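PDB 6C92: PLP-Dependent L-Arginine Hydroxylase MppP from Streptomyces wadayamensis, which probably hydroxylates L-arginine with the help of pyridoxal 5'-phosphate, on a scaffold shared with aminotransferases. Local coordinates for residues S86-S91 with L252-L257; L187-R192 with V215-G220. All coordinates share one frame; numbering follows the deposited sequence.

Interaction 1 of 2, residues S86-S91 with L252-L257. With EQJ ((E)-N~2~-({3-hydroxy-2-methyl-5-[(phosphonooxy)methyl]pyridin-4-yl}methylidene)-L-arginine), chain E.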
ATOM      1  N   SER A  86       0.870  -8.965  -6.167  1.00 14.04           N
ATOM      2  CA  SER A  86       0.413  -7.636  -6.546  1.00 16.63           C
ATOM      3  C   SER A  86       0.291  -6.789  -5.294  1.00 16.60           C
ATOM      4  O   SER A  86      -0.478  -7.130  -4.394  1.00 16.27           O
ATOM      5  CB  SER A  86      -0.944  -7.708  -7.266  1.00 18.97           C
ATOM      6  OG  SER A  86      -0.822  -8.469  -8.464  1.00 19.72           O
ATOM      7  N   CYS A  87       1.014  -5.677  -5.269  1.00 15.99           N
ATOM      8  CA  CYS A  87       1.084  -4.763  -4.141  1.00 15.49           C
ATOM      9  C   CYS A  87       0.496  -3.405  -4.512  1.00 16.28           C
ATOM     10  O   CYS A  87       0.450  -3.022  -5.686  1.00 16.37           O
ATOM     11  CB  CYS A  87       2.548  -4.572  -3.700  1.00 17.97           C
ATOM     12  SG  CYS A  87       3.396  -6.138  -3.334  1.00 20.49           S
ATOM     13  N   TYR A  88       0.124  -2.626  -3.489  1.00 16.08           N
ATOM     14  CA  TYR A  88      -0.467  -1.312  -3.743  1.00 17.16           C
ATOM     15  C   TYR A  88       0.474  -0.419  -4.538  1.00 18.71           C
ATOM     16  O   TYR A  88       0.022   0.468  -5.275  1.00 16.66           O
ATOM     17  CB  TYR A  88      -0.827  -0.620  -2.435  1.00 16.81           C
ATOM     18  CG  TYR A  88      -1.810  -1.351  -1.602  1.00 15.57           C
ATOM     19  CD1 TYR A  88      -3.095  -1.634  -2.081  1.00 16.68           C
ATOM     20  CD2 TYR A  88      -1.480  -1.753  -0.314  1.00 13.92           C
ATOM     21  CE1 TYR A  88      -4.026  -2.290  -1.295  1.00 16.45           C
ATOM     22  CE2 TYR A  88      -2.400  -2.425   0.482  1.00 15.63           C
ATOM     23  CZ  TYR A  88      -3.666  -2.702  -0.020  1.00 15.79           C
ATOM     24  OH  TYR A  88      -4.602  -3.349   0.746  1.00 18.40           O
ATOM     25  N   SER A  89       1.775  -0.569  -4.335  1.00 16.13           N
ATOM     26  CA  SER A  89       2.770   0.237  -5.009  1.00 15.74           C
ATOM     27  C   SER A  89       4.077  -0.527  -4.986  1.00 17.10           C
ATOM     28  O   SER A  89       4.257  -1.438  -4.184  1.00 16.67           O
ATOM     29  CB  SER A  89       2.964   1.577  -4.328  1.00 16.83           C
ATOM     30  OG  SER A  89       3.687   1.385  -3.120  1.00 16.93           O
ATOM     31  N   SER A  90       5.019  -0.063  -5.811  1.00 14.65           N
ATOM     32  CA  SER A  90       6.385  -0.583  -5.799  1.00 16.85           C
ATOM     33  C   SER A  90       7.087  -0.299  -4.473  1.00 17.39           C
ATOM     34  O   SER A  90       7.913  -1.105  -4.012  1.00 17.57           O
ATOM     35  CB  SER A  90       7.189   0.044  -6.962  1.00 18.48           C
ATOM     36  OG  SER A  90       8.501  -0.454  -6.947  1.00 35.20           O
ATOM     37  N   SER A  91       6.778   0.834  -3.841  1.00 16.16           N
ATOM     38  CA  SER A  91       7.375   1.112  -2.534  1.00 17.01           C
ATOM     39  C   SER A  91       6.857   0.140  -1.481  1.00 15.98           C
ATOM     40  O   SER A  91       7.590  -0.198  -0.546  1.00 14.81           O
ATOM     41  CB  SER A  91       7.079   2.551  -2.099  1.00 17.22           C
ATOM     42  OG  SER A  91       7.693   3.500  -2.956  1.00 19.54           O
ATOM     43  N   LEU A 252      -4.309  -8.510   1.525  1.00 17.95           N
ATOM     44  CA  LEU A 252      -5.011  -9.627   0.912  1.00 19.09           C
ATOM     45  C   LEU A 252      -4.794  -9.620  -0.596  1.00 23.58           C
ATOM     46  O   LEU A 252      -4.860 -10.673  -1.239  1.00 27.53           O
ATOM     47  CB  LEU A 252      -6.508  -9.529   1.257  1.00 25.43           C
ATOM     48  CG  LEU A 252      -7.472 -10.603   0.732  1.00 38.76           C
ATOM     49  CD1 LEU A 252      -7.093 -11.990   1.258  1.00 39.98           C
ATOM     50  CD2 LEU A 252      -8.900 -10.228   1.132  1.00 43.30           C
ATOM     51  N   GLY A 253      -4.542  -8.453  -1.156  1.00 19.38           N
ATOM     52  CA  GLY A 253      -4.425  -8.287  -2.587  1.00 19.85           C
ATOM     53  C   GLY A 253      -4.806  -6.872  -2.961  1.00 20.27           C
ATOM     54  O   GLY A 253      -5.185  -6.066  -2.126  1.00 22.58           O
ATOM     55  N   VAL A 254      -4.699  -6.577  -4.246  1.00 15.43           N
ATOM     56  CA  VAL A 254      -5.043  -5.254  -4.729  1.00 14.92           C
ATOM     57  C   VAL A 254      -6.461  -5.294  -5.314  1.00 17.90           C
ATOM     58  O   VAL A 254      -7.035  -6.357  -5.537  1.00 19.70           O
ATOM     59  CB  VAL A 254      -4.026  -4.705  -5.756  1.00 20.34           C
ATOM     60  CG1 VAL A 254      -2.611  -4.545  -5.101  1.00 19.99           C
ATOM     61  CG2 VAL A 254      -4.010  -5.505  -7.008  1.00 23.93           C
ATOM     62  N   SER A 255      -7.010  -4.118  -5.551  1.00 15.01           N
ATOM     63  CA  SER A 255      -8.371  -4.001  -6.095  1.00 17.19           C
ATOM     64  C   SER A 255      -8.468  -4.687  -7.450  1.00 19.34           C
ATOM     65  O   SER A 255      -7.630  -4.437  -8.333  1.00 16.43           O
ATOM     66  CB  SER A 255      -8.775  -2.542  -6.270  1.00 20.04           C
ATOM     67  OG  SER A 255      -9.998  -2.454  -7.018  1.00 20.61           O
ATOM     68  N   PRO A 256      -9.481  -5.520  -7.676  1.00 17.64           N
ATOM     69  CA  PRO A 256      -9.667  -6.063  -9.021  1.00 16.67           C
ATOM     70  C   PRO A 256      -9.893  -4.993 -10.081  1.00 18.21           C
ATOM     71  O   PRO A 256      -9.592  -5.226 -11.256  1.00 17.94           O
ATOM     72  CB  PRO A 256     -10.908  -6.960  -8.878  1.00 19.96           C
ATOM     73  CG  PRO A 256     -11.617  -6.452  -7.658  1.00 19.58           C
ATOM     74  CD  PRO A 256     -10.511  -5.988  -6.729  1.00 17.86           C
ATOM     75  N   LEU A 257     -10.452  -3.845  -9.712  1.00 15.04           N
ATOM     76  CA  LEU A 257     -10.636  -2.773 -10.682  1.00 20.08           C
ATOM     77  C   LEU A 257      -9.295  -2.231 -11.143  1.00 18.89           C
ATOM     78  O   LEU A 257      -9.111  -1.912 -12.321  1.00 19.33           O
ATOM     79  CB  LEU A 257     -11.480  -1.661 -10.070  1.00 18.61           C
ATOM     80  CG  LEU A 257     -11.839  -0.519 -11.025  1.00 19.82           C
ATOM     81  CD1 LEU A 257     -12.837  -1.003 -12.053  1.00 29.82           C
ATOM     82  CD2 LEU A 257     -12.417   0.660 -10.328  1.00 27.11           C
TER
HETATM   83  C01 EQJ E 401      13.068   3.185  -9.275  1.00 29.38           C
HETATM   84  C02 EQJ E 401      11.812   3.420  -8.440  1.00 32.31           C
HETATM   85  C04 EQJ E 401      10.197   2.480  -7.026  1.00 28.48           C
HETATM   86  C05 EQJ E 401       9.574   3.709  -6.895  1.00 34.80           C
HETATM   87  C06 EQJ E 401       8.302   3.845  -5.991  1.00 29.82           C
HETATM   88  C12 EQJ E 401      10.103   4.861  -7.546  1.00 51.62           C
HETATM   89  C13 EQJ E 401       9.379   6.209  -7.412  1.00 63.35           C
HETATM   90  C15 EQJ E 401       8.966   8.505  -8.309  1.00 50.66           C
HETATM   91  C16 EQJ E 401       8.026   8.793  -7.099  1.00 43.61           C
HETATM   92  C17 EQJ E 401       8.600   8.814  -5.663  1.00 40.02           C
HETATM   93  C18 EQJ E 401       7.409   8.933  -4.677  1.00 31.67           C
HETATM   94  C20 EQJ E 401       7.803   7.582  -2.512  1.00 37.08           C
HETATM   95  C23 EQJ E 401       9.990   9.616  -8.559  1.00 31.41           C
HETATM   96  C26 EQJ E 401      11.234   4.693  -8.347  1.00 48.64           C
HETATM   97  N03 EQJ E 401      11.300   2.376  -7.798  1.00 22.75           N
HETATM   98  N14 EQJ E 401       9.628   7.187  -8.261  1.00 56.06           N
HETATM   99  N19 EQJ E 401       7.857   8.846  -3.279  1.00 26.21           N
HETATM  100  N21 EQJ E 401       7.313   6.439  -3.205  1.00 24.80           N
HETATM  101  N22 EQJ E 401       8.204   7.498  -1.257  1.00 32.03           N
HETATM  102  O07 EQJ E 401       7.215   4.255  -6.792  1.00 21.69           O
HETATM  103  O09 EQJ E 401       5.849   5.988  -5.471  1.00 20.58           O
HETATM  104  O10 EQJ E 401       4.683   4.342  -6.993  1.00 19.91           O
HETATM  105  O11 EQJ E 401       5.732   3.642  -4.845  1.00 17.98           O
HETATM  106  O24 EQJ E 401      11.085   9.336  -9.059  1.00 29.27           O
HETATM  107  O25 EQJ E 401       9.744  10.818  -8.301  1.00 27.42           O
HETATM  108  O27 EQJ E 401      11.781   5.761  -9.017  1.00 41.86           O
HETATM  109  P08 EQJ E 401       5.807   4.605  -5.995  1.00 20.46           P
HETATM  110  O   HOH W   1      -6.932  -5.290  -0.158  1.00 25.08           O

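Interaction 2 of 2, residues L187-R192 with V215-G220. With EQJ ((E)-N~2~-({3-hydroxy-2-methyl-5-[(phosphonooxy)methyl]pyridin-4-yl}methylidene)-L-arginine), chain E.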
ATOM      1  N   LEU A 187      16.149  -6.780  -8.364  1.00 17.45           N
ATOM      2  CA  LEU A 187      16.012  -5.777  -9.408  1.00 15.35           C
ATOM      3  C   LEU A 187      14.754  -4.940  -9.200  1.00 20.95           C
ATOM      4  O   LEU A 187      13.672  -5.477  -8.917  1.00 19.60           O
ATOM      5  CB  LEU A 187      15.931  -6.429 -10.790  1.00 19.03           C
ATOM      6  CG  LEU A 187      16.997  -7.440 -11.232  1.00 22.24           C
ATOM      7  CD1 LEU A 187      16.655  -7.870 -12.633  1.00 20.83           C
ATOM      8  CD2 LEU A 187      18.400  -6.835 -11.189  1.00 22.92           C
ATOM      9  N   ASP A 188      14.897  -3.631  -9.376  1.00 19.41           N
ATOM     10  CA  ASP A 188      13.764  -2.704  -9.483  1.00 18.10           C
ATOM     11  C   ASP A 188      13.661  -2.277 -10.948  1.00 19.51           C
ATOM     12  O   ASP A 188      14.548  -1.582 -11.464  1.00 21.40           O
ATOM     13  CB  ASP A 188      13.961  -1.521  -8.541  1.00 21.94           C
ATOM     14  CG  ASP A 188      12.836  -0.481  -8.644  1.00 26.34           C
ATOM     15  OD1 ASP A 188      12.278  -0.265  -9.744  1.00 23.80           O
ATOM     16  OD2 ASP A 188      12.532   0.151  -7.619  1.00 27.20           O
ATOM     17  N   THR A 189      12.585  -2.709 -11.618  1.00 17.44           N
ATOM     18  CA  THR A 189      12.389  -2.529 -13.057  1.00 18.55           C
ATOM     19  C   THR A 189      11.179  -1.643 -13.343  1.00 18.99           C
ATOM     20  O   THR A 189      10.534  -1.726 -14.401  1.00 21.62           O
ATOM     21  CB  THR A 189      12.274  -3.885 -13.740  1.00 24.18           C
ATOM     22  OG1 THR A 189      11.144  -4.603 -13.213  1.00 23.90           O
ATOM     23  CG2 THR A 189      13.523  -4.670 -13.472  1.00 22.50           C
ATOM     24  N   SER A 190      10.923  -0.749 -12.397  1.00 20.65           N
ATOM     25  CA  SER A 190       9.851   0.235 -12.481  1.00 20.13           C
ATOM     26  C   SER A 190       9.837   1.036 -13.790  1.00 24.31           C
ATOM     27  O   SER A 190       8.761   1.348 -14.313  1.00 22.96           O
ATOM     28  CB  SER A 190       9.986   1.167 -11.277  1.00 29.46           C
ATOM     29  OG  SER A 190       9.175   2.297 -11.472  1.00 59.55           O
ATOM     30  N   PHE A 191      11.000   1.396 -14.335  1.00 17.66           N
ATOM     31  CA  PHE A 191      11.055   2.149 -15.584  1.00 23.74           C
ATOM     32  C   PHE A 191      11.179   1.270 -16.836  1.00 17.86           C
ATOM     33  O   PHE A 191      11.457   1.792 -17.927  1.00 22.24           O
ATOM     34  CB  PHE A 191      12.202   3.156 -15.528  1.00 24.52           C
ATOM     35  CG  PHE A 191      11.904   4.301 -14.616  1.00 27.38           C
ATOM     36  CD1 PHE A 191      12.054   4.165 -13.237  1.00 36.91           C
ATOM     37  CD2 PHE A 191      11.395   5.475 -15.114  1.00 34.75           C
ATOM     38  CE1 PHE A 191      11.740   5.214 -12.386  1.00 37.83           C
ATOM     39  CE2 PHE A 191      11.088   6.528 -14.279  1.00 30.94           C
ATOM     40  CZ  PHE A 191      11.248   6.403 -12.918  1.00 28.80           C
ATOM     41  N   ARG A 192      10.929  -0.030 -16.718  1.00 19.52           N
ATOM     42  CA  ARG A 192      11.123  -0.941 -17.846  1.00 20.64           C
ATOM     43  C   ARG A 192      10.389  -0.488 -19.109  1.00 22.91           C
ATOM     44  O   ARG A 192      10.939  -0.555 -20.218  1.00 25.21           O
ATOM     45  CB  ARG A 192      10.653  -2.342 -17.458  1.00 22.39           C
ATOM     46  CG  ARG A 192      10.940  -3.382 -18.514  1.00 22.32           C
ATOM     47  CD  ARG A 192      10.177  -4.654 -18.205  1.00 21.70           C
ATOM     48  NE  ARG A 192      10.590  -5.379 -16.999  1.00 20.49           N
ATOM     49  CZ  ARG A 192      11.673  -6.138 -16.896  1.00 23.48           C
ATOM     50  NH1 ARG A 192      12.571  -6.205 -17.879  1.00 23.40           N
ATOM     51  NH2 ARG A 192      11.871  -6.848 -15.785  1.00 22.15           N
ATOM     52  N   VAL A 215      12.377  -9.581  -8.275  1.00 16.99           N
ATOM     53  CA  VAL A 215      12.188  -8.447  -9.171  1.00 16.56           C
ATOM     54  C   VAL A 215      10.963  -7.669  -8.685  1.00 19.99           C
ATOM     55  O   VAL A 215       9.904  -8.260  -8.420  1.00 18.56           O
ATOM     56  CB  VAL A 215      12.003  -8.888 -10.640  1.00 16.92           C
ATOM     57  CG1 VAL A 215      11.807  -7.679 -11.557  1.00 18.49           C
ATOM     58  CG2 VAL A 215      13.176  -9.741 -11.127  1.00 18.42           C
ATOM     59  N   ILE A 216      11.094  -6.355  -8.592  1.00 17.73           N
ATOM     60  CA  ILE A 216       9.954  -5.481  -8.334  1.00 15.34           C
ATOM     61  C   ILE A 216       9.612  -4.757  -9.626  1.00 17.78           C
ATOM     62  O   ILE A 216      10.335  -3.850 -10.046  1.00 19.53           O
ATOM     63  CB  ILE A 216      10.232  -4.486  -7.197  1.00 18.22           C
ATOM     64  CG1 ILE A 216      10.439  -5.238  -5.900  1.00 20.34           C
ATOM     65  CG2 ILE A 216       9.105  -3.492  -7.036  1.00 19.39           C
ATOM     66  CD1 ILE A 216      11.034  -4.433  -4.822  1.00 22.13           C
ATOM     67  N   GLU A 217       8.508  -5.149 -10.253  1.00 17.81           N
ATOM     68  CA  GLU A 217       7.960  -4.427 -11.389  1.00 19.41           C
ATOM     69  C   GLU A 217       6.999  -3.363 -10.866  1.00 19.67           C
ATOM     70  O   GLU A 217       6.586  -3.384  -9.702  1.00 19.21           O
ATOM     71  CB  GLU A 217       7.223  -5.364 -12.357  1.00 22.30           C
ATOM     72  CG  GLU A 217       7.961  -6.642 -12.789  1.00 19.26           C
ATOM     73  CD  GLU A 217       8.814  -6.475 -14.039  1.00 21.85           C
ATOM     74  OE1 GLU A 217       9.439  -7.482 -14.448  1.00 20.86           O
ATOM     75  OE2 GLU A 217       8.859  -5.369 -14.616  1.00 22.42           O
ATOM     76  N   ASP A 218       6.645  -2.421 -11.734  1.00 20.35           N
ATOM     77  CA  ASP A 218       5.785  -1.318 -11.329  1.00 19.45           C
ATOM     78  C   ASP A 218       5.006  -0.879 -12.549  1.00 18.20           C
ATOM     79  O   ASP A 218       5.605  -0.646 -13.601  1.00 21.44           O
ATOM     80  CB  ASP A 218       6.627  -0.153 -10.799  1.00 20.22           C
ATOM     81  CG  ASP A 218       5.800   1.000 -10.277  1.00 31.27           C
ATOM     82  OD1 ASP A 218       4.564   0.859 -10.101  1.00 26.85           O
ATOM     83  OD2 ASP A 218       6.420   2.067 -10.032  1.00 33.28           O
ATOM     84  N   THR A 219       3.684  -0.773 -12.425  1.00 18.75           N
ATOM     85  CA  THR A 219       2.919  -0.196 -13.535  1.00 19.91           C
ATOM     86  C   THR A 219       2.783   1.308 -13.429  1.00 25.33           C
ATOM     87  O   THR A 219       2.335   1.946 -14.387  1.00 27.80           O
ATOM     88  CB  THR A 219       1.514  -0.794 -13.614  1.00 22.47           C
ATOM     89  OG1 THR A 219       0.710  -0.310 -12.510  1.00 22.26           O
ATOM     90  CG2 THR A 219       1.577  -2.331 -13.603  1.00 22.24           C
ATOM     91  N   GLY A 220       3.188   1.901 -12.308  1.00 23.57           N
ATOM     92  CA  GLY A 220       2.711   3.228 -11.977  1.00 27.85           C
ATOM     93  C   GLY A 220       3.261   4.334 -12.862  1.00 29.41           C
ATOM     94  O   GLY A 220       2.571   5.314 -13.122  1.00 33.22           O
TER
HETATM   95  C01 EQJ E 401      13.068   3.185  -9.275  1.00 29.38           C
HETATM   96  C02 EQJ E 401      11.812   3.420  -8.440  1.00 32.31           C
HETATM   97  C04 EQJ E 401      10.197   2.480  -7.026  1.00 28.48           C
HETATM   98  C05 EQJ E 401       9.574   3.709  -6.895  1.00 34.80           C
HETATM   99  C06 EQJ E 401       8.302   3.845  -5.991  1.00 29.82           C
HETATM  100  C12 EQJ E 401      10.103   4.861  -7.546  1.00 51.62           C
HETATM  101  C13 EQJ E 401       9.379   6.209  -7.412  1.00 63.35           C
HETATM  102  C15 EQJ E 401       8.966   8.505  -8.309  1.00 50.66           C
HETATM  103  C16 EQJ E 401       8.026   8.793  -7.099  1.00 43.61           C
HETATM  104  C17 EQJ E 401       8.600   8.814  -5.663  1.00 40.02           C
HETATM  105  C18 EQJ E 401       7.409   8.933  -4.677  1.00 31.67           C
HETATM  106  C20 EQJ E 401       7.803   7.582  -2.512  1.00 37.08           C
HETATM  107  C23 EQJ E 401       9.990   9.616  -8.559  1.00 31.41           C
HETATM  108  C26 EQJ E 401      11.234   4.693  -8.347  1.00 48.64           C
HETATM  109  N03 EQJ E 401      11.300   2.376  -7.798  1.00 22.75           N
HETATM  110  N14 EQJ E 401       9.628   7.187  -8.261  1.00 56.06           N
HETATM  111  N19 EQJ E 401       7.857   8.846  -3.279  1.00 26.21           N
HETATM  112  N21 EQJ E 401       7.313   6.439  -3.205  1.00 24.80           N
HETATM  113  N22 EQJ E 401       8.204   7.498  -1.257  1.00 32.03           N
HETATM  114  O07 EQJ E 401       7.215   4.255  -6.792  1.00 21.69           O
HETATM  115  O09 EQJ E 401       5.849   5.988  -5.471  1.00 20.58           O
HETATM  116  O10 EQJ E 401       4.683   4.342  -6.993  1.00 19.91           O
HETATM  117  O11 EQJ E 401       5.732   3.642  -4.845  1.00 17.98           O
HETATM  118  O24 EQJ E 401      11.085   9.336  -9.059  1.00 29.27           O
HETATM  119  O25 EQJ E 401       9.744  10.818  -8.301  1.00 27.42           O
HETATM  120  O27 EQJ E 401      11.781   5.761  -9.017  1.00 41.86           O
HETATM  121  P08 EQJ E 401       5.807   4.605  -5.995  1.00 20.46           P
HETATM  122  O   HOH W   2       7.937  -2.889 -14.420  1.00 19.29           O
HETATM  123  O   HOH W   3       5.994   1.969 -14.168  1.00 25.28           O

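Interaction 1 of 2, residues S86-S91 with L252-L257
Val254 presses both of its methyls against the end of strand 84-87. CG1, anti to the carbonyl carbon (chi1 -63°), lies over the backbone, 3.4 Å from both Ser86 O and Cys87 C, while CG2 comes 3.8 Å from Ser86 CB. The same CG1 also reaches Tyr88 CD1 at 4.2 Å, approaching the ring obliquely. No direct hydrogen bond crosses the contact; one water completes it, accepting from Tyr88 OH at 3.2 Å and donating to Gly253 O at 2.7 Å. At Gly253, phi 153° would jam a CB against the preceding carbonyl oxygen.

Polar groups behind the packing have partners of their own: Ser86 OG bonds to Glu61 and His65, and Ser86 O to Tyr247 OH. Beyond Tyr88 the chain enters helix 90-102, whose first turn is the phosphate-binding helix start expected of a fold-type I PLP enzyme. Ser89 is its N-cap, with OG bonded to Val92 N. Ser91 holds the phosphate twice, through N and through OG, the latter 2.7 Å from EQJ O11; OG also accepts from the arginine part at EQJ N21. In 252-257, Ser255 N-caps helix 256-292 through a weak bond from Leu257 N, and its OG is also hydrogen-bonded to Leu226 O of the neighbouring subunit. Tyr88 packs on Tyr88 of that subunit.

Interaction 2 of 2, residues L187-R192 with V215-G220
Thr189 OG1 bonds to Glu217 OE2 from almost straight above the carboxylate, 86° out of its plane at 2.8 Å, while Arg192 NE takes the syn lone pair of the same oxygen at 2.9 Å. Arg192 thus grips side-on, its NH2 reaching Glu217 OE1 at 2.8 Å, with guanidinium and carboxylate planes 35° apart. A bend at chi2 (-90°) folds the Glu217 chain back toward Thr189, although its CB points away. Tyr203 OH is a further partner of OE1, and Ala198 O one of Arg192 NH1.

Earlier in both segments the backbones pair as parallel strands: Ile216 N donates to Leu187 O at 2.7 Å and Thr189 N to Ile216 O at 3.0 Å, as suits neighbours in a beta-alpha-beta unit. Leu187 and Val215 face helix 202-209; Asp188 and Ile216 face helix 90-102. Asp188 OD2 lies 2.5 Å from EQJ N03, the pyridine nitrogen, as the cofactor-binding aspartate of this family does, and its OD1 accepts from Ser190 N at 3.0 Å in an Asx turn that steadies the carboxylate. Exchanging Glu217 for a leucine would probably strand the Arg192 charge in the interior and leave Thr189 OG1 without its acceptor. With two guanidinium bonds and two hydroxyls converging on a buried carboxylate, Glu217 is likely to stay ionised.

From the N terminus, the chain passes strand 84-87 and the start of helix 90-102, and residues 86-91 then wait 160 residues for 252-257 to close interaction 1. Interaction 2 is nested within that loop: 187-192 meets 215-220 after only 22 residues, which hold helix 202-209. The two do not cross. Both reach the seven-stranded sheet: interaction 1 ties strand 84-87, outermost within this chain, to the start of helix 256-292, and interaction 2 joins inner strands 184-188 and 213-218. Their centres lie 14 Å apart, yet they touch, Ser90 CB packing 3.7 Å from Asp218 CG, and both touch EQJ, interaction 1 chiefly at its phosphate and guanidino end, interaction 2 at its pyridine ring.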